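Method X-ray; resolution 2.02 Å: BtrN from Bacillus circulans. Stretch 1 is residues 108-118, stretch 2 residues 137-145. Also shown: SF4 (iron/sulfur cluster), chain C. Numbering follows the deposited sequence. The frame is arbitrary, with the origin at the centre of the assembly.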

# COMPACT_ATOMS: atom_id res chain seq x y z
N GLY A 108 -5.56 -2.81 -17.05
CA GLY A 108 -4.28 -2.19 -16.74
C GLY A 108 -3.38 -2.88 -15.74
O GLY A 108 -2.20 -2.53 -15.63
N ILE A 109 -3.90 -3.86 -14.99
CA ILE A 109 -3.07 -4.55 -13.99
C ILE A 109 -1.90 -5.24 -14.67
O ILE A 109 -2.10 -6.04 -15.60
CB ILE A 109 -3.87 -5.59 -13.16
CG1 ILE A 109 -4.99 -4.91 -12.37
CG2 ILE A 109 -2.92 -6.36 -12.20
CD1 ILE A 109 -4.51 -3.73 -11.51
N GLN A 110 -0.68 -4.97 -14.21
CA GLN A 110 0.50 -5.57 -14.81
C GLN A 110 0.99 -6.79 -14.03
O GLN A 110 1.79 -7.57 -14.53
CB GLN A 110 1.62 -4.54 -14.94
CG GLN A 110 1.29 -3.42 -15.93
CD GLN A 110 2.37 -2.39 -16.02
OE1 GLN A 110 3.51 -2.64 -15.64
NE2 GLN A 110 2.03 -1.21 -16.53
N LYS A 111 0.50 -6.95 -12.80
CA LYS A 111 0.96 -8.08 -11.99
C LYS A 111 -0.05 -8.46 -10.92
O LYS A 111 -0.63 -7.60 -10.26
CB LYS A 111 2.31 -7.76 -11.36
CG LYS A 111 3.05 -8.96 -10.80
CD LYS A 111 4.52 -8.61 -10.66
CE LYS A 111 5.32 -9.69 -9.95
NZ LYS A 111 6.73 -9.28 -9.65
N PHE A 112 -0.26 -9.77 -10.77
CA PHE A 112 -1.06 -10.32 -9.69
C PHE A 112 -0.15 -11.11 -8.74
O PHE A 112 0.57 -12.02 -9.17
CB PHE A 112 -2.14 -11.25 -10.23
CG PHE A 112 -3.12 -10.58 -11.17
CD1 PHE A 112 -2.85 -10.47 -12.52
CD2 PHE A 112 -4.33 -10.08 -10.69
CE1 PHE A 112 -3.76 -9.86 -13.39
CE2 PHE A 112 -5.25 -9.47 -11.55
CZ PHE A 112 -4.97 -9.36 -12.90
N ILE A 113 -0.16 -10.73 -7.47
CA ILE A 113 0.57 -11.47 -6.45
C ILE A 113 -0.49 -12.21 -5.67
O ILE A 113 -1.22 -11.60 -4.89
CB ILE A 113 1.29 -10.53 -5.46
CG1 ILE A 113 2.03 -9.41 -6.19
CG2 ILE A 113 2.22 -11.34 -4.54
CD1 ILE A 113 3.12 -9.88 -7.09
N VAL A 114 -0.59 -13.52 -5.88
CA VAL A 114 -1.62 -14.29 -5.20
C VAL A 114 -1.04 -15.00 -3.98
O VAL A 114 -0.01 -15.68 -4.08
CB VAL A 114 -2.27 -15.34 -6.12
CG1 VAL A 114 -3.35 -16.10 -5.38
CG2 VAL A 114 -2.84 -14.67 -7.36
N THR A 115 -1.69 -14.84 -2.83
CA THR A 115 -1.28 -15.53 -1.62
C THR A 115 -2.39 -16.43 -1.09
O THR A 115 -3.40 -15.94 -0.59
CB THR A 115 -0.87 -14.53 -0.52
OG1 THR A 115 -0.12 -13.45 -1.09
CG2 THR A 115 -0.01 -15.22 0.54
N GLN A 116 -2.21 -17.74 -1.21
CA GLN A 116 -3.10 -18.68 -0.55
C GLN A 116 -2.96 -18.48 0.95
O GLN A 116 -1.88 -18.66 1.51
CB GLN A 116 -2.73 -20.12 -0.93
CG GLN A 116 -3.50 -21.17 -0.15
CD GLN A 116 -4.98 -21.14 -0.44
OE1 GLN A 116 -5.40 -20.88 -1.57
NE2 GLN A 116 -5.80 -21.38 0.58
N HIS A 117 -4.05 -18.11 1.62
CA HIS A 117 -3.98 -17.78 3.05
C HIS A 117 -4.68 -18.77 3.98
O HIS A 117 -5.17 -19.81 3.53
CB HIS A 117 -4.48 -16.36 3.31
CG HIS A 117 -3.43 -15.31 3.14
ND1 HIS A 117 -2.41 -15.12 4.04
CD2 HIS A 117 -3.24 -14.39 2.16
CE1 HIS A 117 -1.63 -14.14 3.62
NE2 HIS A 117 -2.11 -13.68 2.49
N ALA A 118 -4.71 -18.43 5.26
CA ALA A 118 -5.15 -19.34 6.32
C ALA A 118 -6.56 -19.87 6.13
O ALA A 118 -7.53 -19.11 6.08
CB ALA A 118 -5.02 -18.69 7.69
N GLU A 137 2.31 -15.29 -16.28
CA GLU A 137 3.53 -14.48 -16.29
C GLU A 137 3.30 -13.26 -15.40
O GLU A 137 4.23 -12.72 -14.79
CB GLU A 137 3.89 -14.02 -17.70
CG GLU A 137 2.77 -13.29 -18.42
CD GLU A 137 3.20 -12.78 -19.78
OE1 GLU A 137 3.54 -13.60 -20.66
OE2 GLU A 137 3.18 -11.54 -19.98
N LYS A 138 2.04 -12.83 -15.35
CA LYS A 138 1.65 -11.71 -14.51
C LYS A 138 1.10 -12.21 -13.18
O LYS A 138 0.63 -11.43 -12.36
CB LYS A 138 0.62 -10.84 -15.23
CG LYS A 138 1.17 -10.14 -16.46
CD LYS A 138 0.25 -9.04 -16.96
CE LYS A 138 0.92 -8.23 -18.05
NZ LYS A 138 1.38 -9.11 -19.16
N VAL A 139 1.16 -13.52 -12.96
CA VAL A 139 0.73 -14.09 -11.68
C VAL A 139 1.89 -14.65 -10.89
O VAL A 139 2.57 -15.58 -11.33
CB VAL A 139 -0.34 -15.19 -11.84
CG1 VAL A 139 -0.52 -15.93 -10.53
CG2 VAL A 139 -1.67 -14.59 -12.27
N VAL A 140 2.12 -14.09 -9.72
CA VAL A 140 3.05 -14.71 -8.79
C VAL A 140 2.23 -15.35 -7.68
O VAL A 140 1.39 -14.70 -7.06
CB VAL A 140 4.05 -13.69 -8.22
CG1 VAL A 140 4.97 -14.37 -7.21
CG2 VAL A 140 4.88 -13.08 -9.35
N TYR A 141 2.47 -16.65 -7.48
CA TYR A 141 1.76 -17.42 -6.47
C TYR A 141 2.62 -17.63 -5.24
O TYR A 141 3.65 -18.29 -5.30
CB TYR A 141 1.38 -18.79 -7.03
CG TYR A 141 0.02 -18.86 -7.68
CD1 TYR A 141 -1.13 -18.66 -6.93
CD2 TYR A 141 -0.11 -19.14 -9.03
CE1 TYR A 141 -2.38 -18.73 -7.51
CE2 TYR A 141 -1.36 -19.20 -9.63
CZ TYR A 141 -2.49 -19.00 -8.86
OH TYR A 141 -3.75 -19.06 -9.43
N LEU A 142 2.19 -17.05 -4.12
CA LEU A 142 2.83 -17.34 -2.84
C LEU A 142 1.88 -18.17 -2.01
O LEU A 142 0.68 -18.24 -2.29
CB LEU A 142 3.16 -16.04 -2.10
CG LEU A 142 3.97 -15.02 -2.89
CD1 LEU A 142 4.03 -13.71 -2.15
CD2 LEU A 142 5.35 -15.56 -3.14
N ASP A 143 2.43 -18.80 -0.98
CA ASP A 143 1.62 -19.45 0.03
C ASP A 143 2.18 -19.05 1.39
O ASP A 143 3.36 -19.26 1.67
CB ASP A 143 1.64 -20.98 -0.13
CG ASP A 143 0.62 -21.69 0.75
OD1 ASP A 143 0.89 -21.88 1.96
OD2 ASP A 143 -0.46 -22.07 0.24
N HIS A 144 1.33 -18.43 2.21
CA HIS A 144 1.67 -18.23 3.60
C HIS A 144 2.00 -19.66 4.04
O HIS A 144 1.20 -20.58 3.85
CB HIS A 144 0.52 -17.55 4.35
CG HIS A 144 0.40 -17.98 5.78
ND1 HIS A 144 -0.31 -19.10 6.15
CD2 HIS A 144 0.90 -17.45 6.92
CE1 HIS A 144 -0.24 -19.24 7.46
NE2 HIS A 144 0.48 -18.25 7.95
N SER A 145 3.20 -19.84 4.60
CA SER A 145 3.64 -21.15 5.06
C SER A 145 5.07 -21.08 5.60
O SER A 145 6.01 -21.50 4.94
CB SER A 145 3.53 -22.28 4.02
OG SER A 145 2.22 -22.80 3.97
FE1 SF4 C . -7.15 -11.21 4.50
FE2 SF4 C . -5.68 -13.10 5.67
FE3 SF4 C . -5.31 -10.56 6.36
FE4 SF4 C . -4.53 -11.37 3.89
S1 SF4 C . -3.63 -12.05 5.90
S2 SF4 C . -5.68 -9.45 4.37
S3 SF4 C . -6.13 -12.96 3.42
S4 SF4 C . -7.23 -11.79 6.74

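The contact is a pair of neighbouring parallel strands, 139-143 beside the strand that ends at Gln116, with axes 4.6 Å apart at closest approach and N-to-C directions 24° apart. The register is simple: each residue from Phe112 to Gln116 faces the residue 27 positions later, from Val139 to Asp143.

Backbone hydrogen bonds set that register. In a parallel pair, one residue gives its N and O to the two residues that flank its partner, and here the even-numbered residues of the first strand do this work. Phe112 N donates to Lys138 O at 2.5 Å, a very short bond with an angle at the hydrogen of 173°, and Phe112 O accepts from Val140 N at 2.6 Å. Val114 repeats the pattern, with Val114 N to Val140 O at 2.6 Å and Leu142 N to Val114 O at 2.6 Å. The ladder then loosens: Gln116 N to Leu142 O is 3.1 Å, and His144 N to Gln116 O is 3.3 Å with an angle at the hydrogen of 145°. The CA spacing agrees, widening from 4.8 Å between Gln116 CA and Asp143 CA to 5.7 Å between His117 CA and His144 CA.

CA-H...O contacts fill the gaps between these bonds. The same carbonyls serve twice: Phe112 O lies 3.3 Å from Val139 CA, Val140 O lies 3.4 Å from Ile113 CA, and Leu142 O lies 3.4 Å from Thr115 CA, where the angle at the hydrogen reaches 155°.

Apolar packing follows the alternation of the strands. On one face, Val114 sits between two partners, its CG2 4.1 Å from Val139 CG1 and its CG1 3.5 Å from Tyr141 CE1, while Phe112 CB meets Val139 CG2 at 3.9 Å. Phe112 and Val114, which carry the four shorter hydrogen bonds, are also buried. On the other face, Ile113 makes the corresponding pair of contacts, CD1 to Val140 CB at 4.1 Å and CG2 to Leu142 CD1 at 3.8 Å. Val114 and Ile113, both beta-branched, each reach the direct partner (Tyr141, Val140) and one further residue on the same face (Val139, Leu142).

Polar side chains also make contact through their carbons. Lys138 CD rests 3.2 Å from Gln110 O, and Lys111 CE lies 3.5 Å from Val140 CG2. The charge of Lys138 is met within its own stretch, by a salt bridge from NZ to Glu137 OE2 at 3.1 Å whose hydrogen bond is weak. At the far end, Gln116 CG approaches Asp143 OD2 at 3.2 Å.

Beyond the strands, His117 ND1 comes within 3.8 Å of His144 CB. The His117 ring has sulfur S1 of the iron/sulfur cluster over one face, and its CD2 lies 3.5 Å from SF4 S3, so His117, just past the last and longest rung, lies against the cluster.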